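Local coordinates for hypothetical 30.2 KD protein c25g10.02 IN chromosome I (Schizosaccharomyces pombe, PDB 1KCF) that resolves Holliday junctions as a magnesium-dependent homodimeric endonuclease, cutting four-way DNA at the point of strand exchange and helping to maintain mitochondrial DNA, at residues 51-56 with 70-75. Residues are numbered along the deposited sequence; the frame is centred on the assembly and turned at random.
Sequences NFSYCF and WSVENL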
ATOM      1  N   ASN A  51     -17.415  -3.664   1.149  1.00 46.71           N
ATOM      2  CA  ASN A  51     -18.282  -2.605   1.653  1.00 44.96           C
ATOM      3  C   ASN A  51     -17.585  -1.248   1.595  1.00 43.95           C
ATOM      4  O   ASN A  51     -17.539  -0.501   2.580  1.00 43.34           O
ATOM      5  CB  ASN A  51     -18.752  -2.897   3.084  1.00 42.81           C
ATOM      6  CG  ASN A  51     -17.621  -2.914   4.087  1.00 45.88           C
ATOM      7  OD1 ASN A  51     -17.858  -2.859   5.293  1.00 48.06           O
ATOM      8  ND2 ASN A  51     -16.389  -3.002   3.602  1.00 45.61           N
ATOM      9  N   PHE A  52     -17.030  -0.945   0.428  1.00 42.64           N
ATOM     10  CA  PHE A  52     -16.357   0.325   0.201  1.00 41.00           C
ATOM     11  C   PHE A  52     -17.452   1.377   0.289  1.00 41.05           C
ATOM     12  O   PHE A  52     -18.487   1.256  -0.361  1.00 41.37           O
ATOM     13  CB  PHE A  52     -15.730   0.340  -1.197  1.00 41.40           C
ATOM     14  CG  PHE A  52     -15.015   1.622  -1.539  1.00 41.62           C
ATOM     15  CD1 PHE A  52     -13.710   1.842  -1.114  1.00 43.13           C
ATOM     16  CD2 PHE A  52     -15.647   2.602  -2.294  1.00 40.90           C
ATOM     17  CE1 PHE A  52     -13.042   3.023  -1.441  1.00 46.69           C
ATOM     18  CE2 PHE A  52     -14.992   3.785  -2.625  1.00 42.68           C
ATOM     19  CZ  PHE A  52     -13.686   3.997  -2.200  1.00 44.35           C
ATOM     20  N   SER A  53     -17.245   2.398   1.106  1.00 40.70           N
ATOM     21  CA  SER A  53     -18.249   3.440   1.232  1.00 41.20           C
ATOM     22  C   SER A  53     -17.627   4.809   0.994  1.00 40.68           C
ATOM     23  O   SER A  53     -16.466   5.032   1.323  1.00 41.05           O
ATOM     24  CB  SER A  53     -18.892   3.396   2.617  1.00 40.75           C
ATOM     25  OG  SER A  53     -19.932   4.353   2.715  1.00 44.27           O
ATOM     26  N   TYR A  54     -18.403   5.719   0.418  1.00 41.45           N
ATOM     27  CA  TYR A  54     -17.913   7.064   0.146  1.00 40.39           C
ATOM     28  C   TYR A  54     -19.052   8.070   0.223  1.00 40.46           C
ATOM     29  O   TYR A  54     -20.216   7.730   0.001  1.00 40.82           O
ATOM     30  CB  TYR A  54     -17.264   7.116  -1.243  1.00 39.34           C
ATOM     31  CG  TYR A  54     -18.244   6.980  -2.388  1.00 41.00           C
ATOM     32  CD1 TYR A  54     -18.967   8.082  -2.846  1.00 41.44           C
ATOM     33  CD2 TYR A  54     -18.465   5.745  -3.002  1.00 39.64           C
ATOM     34  CE1 TYR A  54     -19.887   7.963  -3.883  1.00 41.27           C
ATOM     35  CE2 TYR A  54     -19.384   5.613  -4.040  1.00 41.35           C
ATOM     36  CZ  TYR A  54     -20.091   6.729  -4.478  1.00 44.14           C
ATOM     37  OH  TYR A  54     -21.004   6.617  -5.507  1.00 43.93           O
ATOM     38  N   CYS A  55     -18.706   9.307   0.557  1.00 40.85           N
ATOM     39  CA  CYS A  55     -19.675  10.393   0.643  1.00 40.14           C
ATOM     40  C   CYS A  55     -18.979  11.616   0.053  1.00 39.76           C
ATOM     41  O   CYS A  55     -17.927  12.037   0.541  1.00 39.85           O
ATOM     42  CB  CYS A  55     -20.070  10.656   2.102  1.00 40.35           C
ATOM     43  SG  CYS A  55     -21.463  11.825   2.327  1.00 42.28           S
ATOM     44  N   PHE A  56     -19.548  12.166  -1.010  1.00 38.73           N
ATOM     45  CA  PHE A  56     -18.974  13.335  -1.669  1.00 38.51           C
ATOM     46  C   PHE A  56     -19.877  14.512  -1.319  1.00 39.90           C
ATOM     47  O   PHE A  56     -21.061  14.514  -1.654  1.00 38.13           O
ATOM     48  CB  PHE A  56     -18.926  13.093  -3.184  1.00 38.91           C
ATOM     49  CG  PHE A  56     -18.221  14.173  -3.963  1.00 38.74           C
ATOM     50  CD1 PHE A  56     -16.960  14.617  -3.586  1.00 37.49           C
ATOM     51  CD2 PHE A  56     -18.813  14.727  -5.097  1.00 41.78           C
ATOM     52  CE1 PHE A  56     -16.295  15.596  -4.321  1.00 38.54           C
ATOM     53  CE2 PHE A  56     -18.155  15.708  -5.840  1.00 40.10           C
ATOM     54  CZ  PHE A  56     -16.891  16.142  -5.448  1.00 40.83           C
ATOM     55  N   TRP A  70     -23.432   9.635  -2.623  1.00 43.31           N
ATOM     56  CA  TRP A  70     -23.309   8.869  -1.398  1.00 43.70           C
ATOM     57  C   TRP A  70     -23.658   7.421  -1.682  1.00 43.46           C
ATOM     58  O   TRP A  70     -24.739   7.134  -2.200  1.00 46.26           O
ATOM     59  CB  TRP A  70     -24.280   9.484  -0.392  1.00 41.44           C
ATOM     60  CG  TRP A  70     -24.187   9.007   0.995  1.00 38.95           C
ATOM     61  CD1 TRP A  70     -23.120   8.409   1.591  1.00 40.08           C
ATOM     62  CD2 TRP A  70     -25.184   9.160   2.009  1.00 37.16           C
ATOM     63  NE1 TRP A  70     -23.387   8.184   2.917  1.00 37.40           N
ATOM     64  CE2 TRP A  70     -24.648   8.633   3.201  1.00 35.65           C
ATOM     65  CE3 TRP A  70     -26.481   9.694   2.023  1.00 37.26           C
ATOM     66  CZ2 TRP A  70     -25.361   8.622   4.403  1.00 34.83           C
ATOM     67  CZ3 TRP A  70     -27.193   9.685   3.222  1.00 37.90           C
ATOM     68  CH2 TRP A  70     -26.629   9.151   4.395  1.00 37.84           C
ATOM     69  N   SER A  71     -22.753   6.505  -1.346  1.00 42.58           N
ATOM     70  CA  SER A  71     -23.013   5.096  -1.609  1.00 43.94           C
ATOM     71  C   SER A  71     -22.035   4.130  -0.943  1.00 44.22           C
ATOM     72  O   SER A  71     -20.964   4.523  -0.463  1.00 45.43           O
ATOM     73  CB  SER A  71     -23.002   4.859  -3.127  1.00 45.11           C
ATOM     74  OG  SER A  71     -23.357   3.531  -3.457  1.00 45.99           O
ATOM     75  N   VAL A  72     -22.432   2.860  -0.914  1.00 42.60           N
ATOM     76  CA  VAL A  72     -21.623   1.778  -0.365  1.00 44.97           C
ATOM     77  C   VAL A  72     -21.595   0.721  -1.461  1.00 46.56           C
ATOM     78  O   VAL A  72     -22.641   0.308  -1.962  1.00 48.15           O
ATOM     79  CB  VAL A  72     -22.242   1.186   0.912  1.00 45.30           C
ATOM     80  CG1 VAL A  72     -21.517  -0.085   1.296  1.00 44.90           C
ATOM     81  CG2 VAL A  72     -22.138   2.191   2.045  1.00 49.34           C
ATOM     82  N   GLU A  73     -20.399   0.285  -1.832  1.00 46.54           N
ATOM     83  CA  GLU A  73     -20.257  -0.675  -2.913  1.00 48.85           C
ATOM     84  C   GLU A  73     -19.466  -1.917  -2.543  1.00 47.78           C
ATOM     85  O   GLU A  73     -18.646  -1.900  -1.633  1.00 48.38           O
ATOM     86  CB  GLU A  73     -19.570   0.003  -4.101  1.00 49.51           C
ATOM     87  CG  GLU A  73     -20.180   1.337  -4.492  1.00 53.11           C
ATOM     88  CD  GLU A  73     -21.529   1.189  -5.156  1.00 54.54           C
ATOM     89  OE1 GLU A  73     -22.198   2.222  -5.378  1.00 56.31           O
ATOM     90  OE2 GLU A  73     -21.914   0.042  -5.465  1.00 56.20           O
ATOM     91  N   ASN A  74     -19.732  -2.994  -3.270  1.00 47.28           N
ATOM     92  CA  ASN A  74     -19.031  -4.251  -3.078  1.00 49.03           C
ATOM     93  C   ASN A  74     -18.199  -4.388  -4.343  1.00 49.44           C
ATOM     94  O   ASN A  74     -18.715  -4.754  -5.398  1.00 49.90           O
ATOM     95  CB  ASN A  74     -20.024  -5.405  -2.951  1.00 48.51           C
ATOM     96  CG  ASN A  74     -19.341  -6.738  -2.694  1.00 48.86           C
ATOM     97  OD1 ASN A  74     -19.949  -7.664  -2.160  1.00 48.64           O
ATOM     98  ND2 ASN A  74     -18.073  -6.840  -3.079  1.00 47.61           N
ATOM     99  N   LEU A  75     -16.913  -4.067  -4.228  1.00 50.25           N
ATOM    100  CA  LEU A  75     -15.986  -4.100  -5.353  1.00 52.42           C
ATOM    101  C   LEU A  75     -15.725  -5.494  -5.930  1.00 54.45           C
ATOM    102  O   LEU A  75     -14.922  -5.651  -6.846  1.00 53.87           O
ATOM    103  CB  LEU A  75     -14.664  -3.444  -4.934  1.00 50.64           C
ATOM    104  CG  LEU A  75     -14.805  -2.059  -4.278  1.00 51.46           C
ATOM    105  CD1 LEU A  75     -13.430  -1.473  -3.980  1.00 50.44           C
ATOM    106  CD2 LEU A  75     -15.584  -1.127  -5.199  1.00 51.37           C
TER
HETATM  107  O   HOH W   1     -21.147   4.208  -6.668  1.00 56.98           O
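Tyr54 places CG in the crowded position between its backbone N and carbonyl carbon (chi1 70°), which lays its ring across the neighbouring strand; Glu73, bent at chi2 (-72°), curls back on the same face of the sheet. The ring lies over Ser71, whose CB is 3.6 Å from Tyr54 OH. One water, 2.7 Å from Tyr54 OH and in the plane of its ring, donates to Glu73 OE1, and that oxygen also accepts a 2.6 Å bond from Ser71 OG, arriving from above the carboxylate plane. Glu73 OE2 accepts a hydrogen bond from the backbone N of Gly80, so both carboxylate oxygens are engaged. An alanine in place of Tyr54 would probably strip the cover from Ser71 and loosen the water that ties the two strands.

In the antiparallel hairpin, Tyr54 and Ser71 form a hydrogen-bonded pair with nearly straight bonds both ways, whereas Phe52 N to Glu73 O is weak. On the other face, Cys55 SG sits over the five-membered ring of Trp70, 4.1 Å from its centroid, while Trp70 NE1 bonds Met228 O. Ser53 OG touches Val72 CG2 at 3.2 Å and is hydrogen-bonded to Ser231 OG and Asp227 O, close to the magnesium ligands Asp46 and Asp230. The chemistry is thus divided within this RNase H-like sheet: a hydrated carboxylate network on the Tyr54 face, which probably favours an ionised Glu73, and sulfur-aromatic packing on the other, where Ser53 adjoins the metal site.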